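Local structure of NAD(P)-dependent oxidoreductase (Pseudomonas putida, 7A3W) at residues 97-102 with 122-127. The protein probably uses NADPH to reduce imines, and acts as a biocatalyst in conjugate reduction and reductive amination. Numbering follows the deposited sequence.
Sequences VNMSTG and VDAGIM. With NDP (NADPH dihydro-nicotinamide-adenine-dinucleotide phosphate), chain F.
A single water links the two backbones just beyond the last direct ladder bond, donating to Met99 O at 2.6 Å and accepting from Ile126 N at 3.0 Å, where the segments 97-102 and 122-127 part. Before it the pairing is direct and parallel. Asn98 N binds Val122 O, and Ala124 N reaches Asn98 O at 2.9 Å from 39° above the carbonyl plane. On one face, Ala124 CB touches both Val97 CG1 and Met99 CG. The Met99 chain, extended beyond CG, crosses Ile126 at about a right angle, its CB 3.7 Å from Ile126 CD1 and its SD also against that methyl; Tyr142 of strand 140-144 touches Val97, Met99 and Ala124. The two strands and helix 104-116 form a right-handed beta-alpha-beta crossover of the Rossmann-type domain, whose C-terminal strand ends carry NADPH. Here Thr101 N donates to ribose O3D, Thr101 OG1 pairs with O2D at 2.7 Å, and Ile126 O lies 3.4 Å from nicotinamide C5N. An Asx turn shapes the exit of the first strand: with CG anti to the backbone N (chi1 -176°), Asn98 accepts Ser100 N on OD1 at 3.2 Å. Asn98 and Asp123 run side by side on the other face, amide and carboxylate planes nearly perpendicular; Tyr121 OH takes Asn98 ND2, while Lys75 forms a salt bridge with Asp123 OD1 and also binds Ser100 O.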
loop_
_atom_site.group_PDB
_atom_site.type_symbol
_atom_site.label_atom_id
_atom_site.label_comp_id
_atom_site.label_asym_id
_atom_site.label_seq_id
_atom_site.Cartn_x
_atom_site.Cartn_y
_atom_site.Cartn_z
ATOM N N VAL B 97 19.649 -16.611 15.931
ATOM C CA VAL B 97 18.492 -16.000 15.228
ATOM C C VAL B 97 19.006 -14.760 14.513
ATOM O O VAL B 97 19.331 -13.791 15.170
ATOM C CB VAL B 97 17.338 -15.649 16.170
ATOM C CG1 VAL B 97 16.150 -15.120 15.387
ATOM C CG2 VAL B 97 16.916 -16.856 16.990
ATOM N N ASN B 98 19.070 -14.831 13.189
ATOM C CA ASN B 98 19.639 -13.755 12.359
ATOM C C ASN B 98 18.507 -12.866 11.841
ATOM O O ASN B 98 17.819 -13.274 10.879
ATOM C CB ASN B 98 20.435 -14.423 11.254
ATOM C CG ASN B 98 21.156 -13.441 10.377
ATOM O OD1 ASN B 98 21.033 -12.230 10.557
ATOM N ND2 ASN B 98 21.844 -13.995 9.380
ATOM N N MET B 99 18.313 -11.683 12.446
ATOM C CA MET B 99 17.276 -10.697 12.065
ATOM C C MET B 99 17.825 -9.595 11.152
ATOM O O MET B 99 17.110 -8.582 10.917
ATOM C CB MET B 99 16.683 -10.073 13.333
ATOM C CG MET B 99 15.946 -11.088 14.141
ATOM S SD MET B 99 15.244 -10.287 15.568
ATOM C CE MET B 99 14.511 -11.704 16.390
ATOM N N SER B 100 19.003 -9.813 10.575
ATOM C CA SER B 100 19.668 -8.867 9.647
ATOM C C SER B 100 19.166 -9.135 8.221
ATOM O O SER B 100 18.963 -10.295 7.867
ATOM C CB SER B 100 21.164 -8.977 9.778
ATOM O OG SER B 100 21.807 -8.787 8.527
ATOM N N THR B 101 18.924 -8.078 7.449
ATOM C CA THR B 101 18.567 -8.153 6.015
ATOM C C THR B 101 19.741 -8.735 5.229
ATOM O O THR B 101 20.879 -8.366 5.500
ATOM C CB THR B 101 18.208 -6.777 5.452
ATOM O OG1 THR B 101 17.074 -6.298 6.181
ATOM C CG2 THR B 101 17.912 -6.824 3.968
ATOM N N GLY B 102 19.448 -9.643 4.296
ATOM C CA GLY B 102 20.492 -10.325 3.514
ATOM C C GLY B 102 19.899 -11.223 2.474
ATOM O O GLY B 102 18.683 -11.383 2.435
ATOM N N VAL B 122 18.128 -20.152 13.042
ATOM C CA VAL B 122 16.803 -19.625 12.651
ATOM C C VAL B 122 17.058 -18.299 11.938
ATOM O O VAL B 122 17.733 -17.443 12.506
ATOM C CB VAL B 122 15.891 -19.471 13.880
ATOM C CG1 VAL B 122 14.516 -18.979 13.489
ATOM C CG2 VAL B 122 15.797 -20.780 14.633
ATOM N N ASP B 123 16.525 -18.163 10.727
ATOM C CA ASP B 123 16.586 -16.893 9.972
ATOM C C ASP B 123 15.304 -16.117 10.267
ATOM O O ASP B 123 14.261 -16.743 10.553
ATOM C CB ASP B 123 16.822 -17.156 8.490
ATOM C CG ASP B 123 17.421 -15.918 7.851
ATOM O OD1 ASP B 123 18.517 -15.560 8.287
ATOM O OD2 ASP B 123 16.765 -15.311 6.976
ATOM N N ALA B 124 15.361 -14.788 10.293
ATOM C CA ALA B 124 14.219 -13.990 10.782
ATOM C C ALA B 124 14.168 -12.651 10.045
ATOM O O ALA B 124 15.132 -12.269 9.332
ATOM C CB ALA B 124 14.267 -13.835 12.278
ATOM N N GLY B 125 13.009 -12.033 10.077
ATOM C CA GLY B 125 12.784 -10.754 9.390
ATOM C C GLY B 125 11.827 -9.929 10.218
ATOM O O GLY B 125 10.734 -10.441 10.542
ATOM N N ILE B 126 12.260 -8.728 10.593
ATOM C CA ILE B 126 11.486 -7.827 11.488
ATOM C C ILE B 126 10.544 -6.975 10.637
ATOM O O ILE B 126 11.020 -6.240 9.742
ATOM C CB ILE B 126 12.394 -6.967 12.375
ATOM C CG1 ILE B 126 13.398 -7.811 13.170
ATOM C CG2 ILE B 126 11.528 -6.101 13.273
ATOM C CD1 ILE B 126 14.532 -7.043 13.799
ATOM N N MET B 127 9.255 -7.067 10.905
ATOM C CA MET B 127 8.198 -6.431 10.081
ATOM C C MET B 127 7.644 -5.200 10.826
ATOM O O MET B 127 6.412 -5.064 10.976
ATOM C CB MET B 127 7.106 -7.459 9.754
ATOM C CG MET B 127 7.650 -8.840 9.306
ATOM S SD MET B 127 9.000 -8.730 8.034
ATOM C CE MET B 127 8.090 -8.149 6.610
HETATM P PA NDP F . 21.840 0.726 11.904
HETATM O O1A NDP F . 21.235 1.574 12.985
HETATM O O2A NDP F . 22.604 1.329 10.748
HETATM O O5B NDP F . 22.797 -0.324 12.642
HETATM C C5B NDP F . 23.709 -1.135 11.878
HETATM C C4B NDP F . 24.389 -2.058 12.854
HETATM O O4B NDP F . 25.311 -2.930 12.137
HETATM C C3B NDP F . 25.221 -1.371 13.944
HETATM O O3B NDP F . 25.199 -2.193 15.088
HETATM C C2B NDP F . 26.588 -1.337 13.279
HETATM O O2B NDP F . 27.729 -1.226 14.138
HETATM C C1B NDP F . 26.590 -2.743 12.698
HETATM N N9A NDP F . 27.600 -2.936 11.677
HETATM C C8A NDP F . 27.734 -2.320 10.462
HETATM N N7A NDP F . 28.782 -2.737 9.793
HETATM C C5A NDP F . 29.339 -3.717 10.601
HETATM C C6A NDP F . 30.469 -4.544 10.462
HETATM N N6A NDP F . 31.266 -4.549 9.388
HETATM N N1A NDP F . 30.738 -5.400 11.469
HETATM C C2A NDP F . 29.945 -5.410 12.550
HETATM N N3A NDP F . 28.874 -4.672 12.805
HETATM C C4A NDP F . 28.624 -3.837 11.777
HETATM O O3 NDP F . 20.797 -0.300 11.270
HETATM P PN NDP F . 19.406 -0.796 11.919
HETATM O O1N NDP F . 18.403 0.213 11.503
HETATM O O2N NDP F . 19.576 -1.055 13.387
HETATM O O5D NDP F . 19.145 -2.110 11.070
HETATM C C5D NDP F . 19.753 -3.385 11.369
HETATM C C4D NDP F . 19.113 -4.433 10.496
HETATM O O4D NDP F . 17.703 -4.564 10.828
HETATM C C3D NDP F . 19.177 -4.171 8.980
HETATM O O3D NDP F . 19.555 -5.366 8.310
HETATM C C2D NDP F . 17.777 -3.677 8.665
HETATM O O2D NDP F . 17.442 -3.898 7.301
HETATM C C1D NDP F . 16.921 -4.448 9.673
HETATM N N1N NDP F . 15.656 -3.749 10.056
HETATM C C2N NDP F . 15.638 -2.483 10.599
HETATM C C3N NDP F . 14.458 -1.791 10.785
HETATM C C7N NDP F . 14.402 -0.417 11.364
HETATM O O7N NDP F . 13.312 0.156 11.365
HETATM N N7N NDP F . 15.469 0.153 11.898
HETATM C C4N NDP F . 13.177 -2.459 10.472
HETATM C C5N NDP F . 13.303 -3.791 9.937
HETATM C C6N NDP F . 14.464 -4.409 9.859
HETATM P P2B NDP F . 28.163 0.273 14.561
HETATM O O1X NDP F . 28.214 1.047 13.246
HETATM O O2X NDP F . 27.203 0.784 15.612
HETATM O O3X NDP F . 29.537 -0.034 15.119
HETATM O O HOH W 1 14.939 -7.839 9.734
#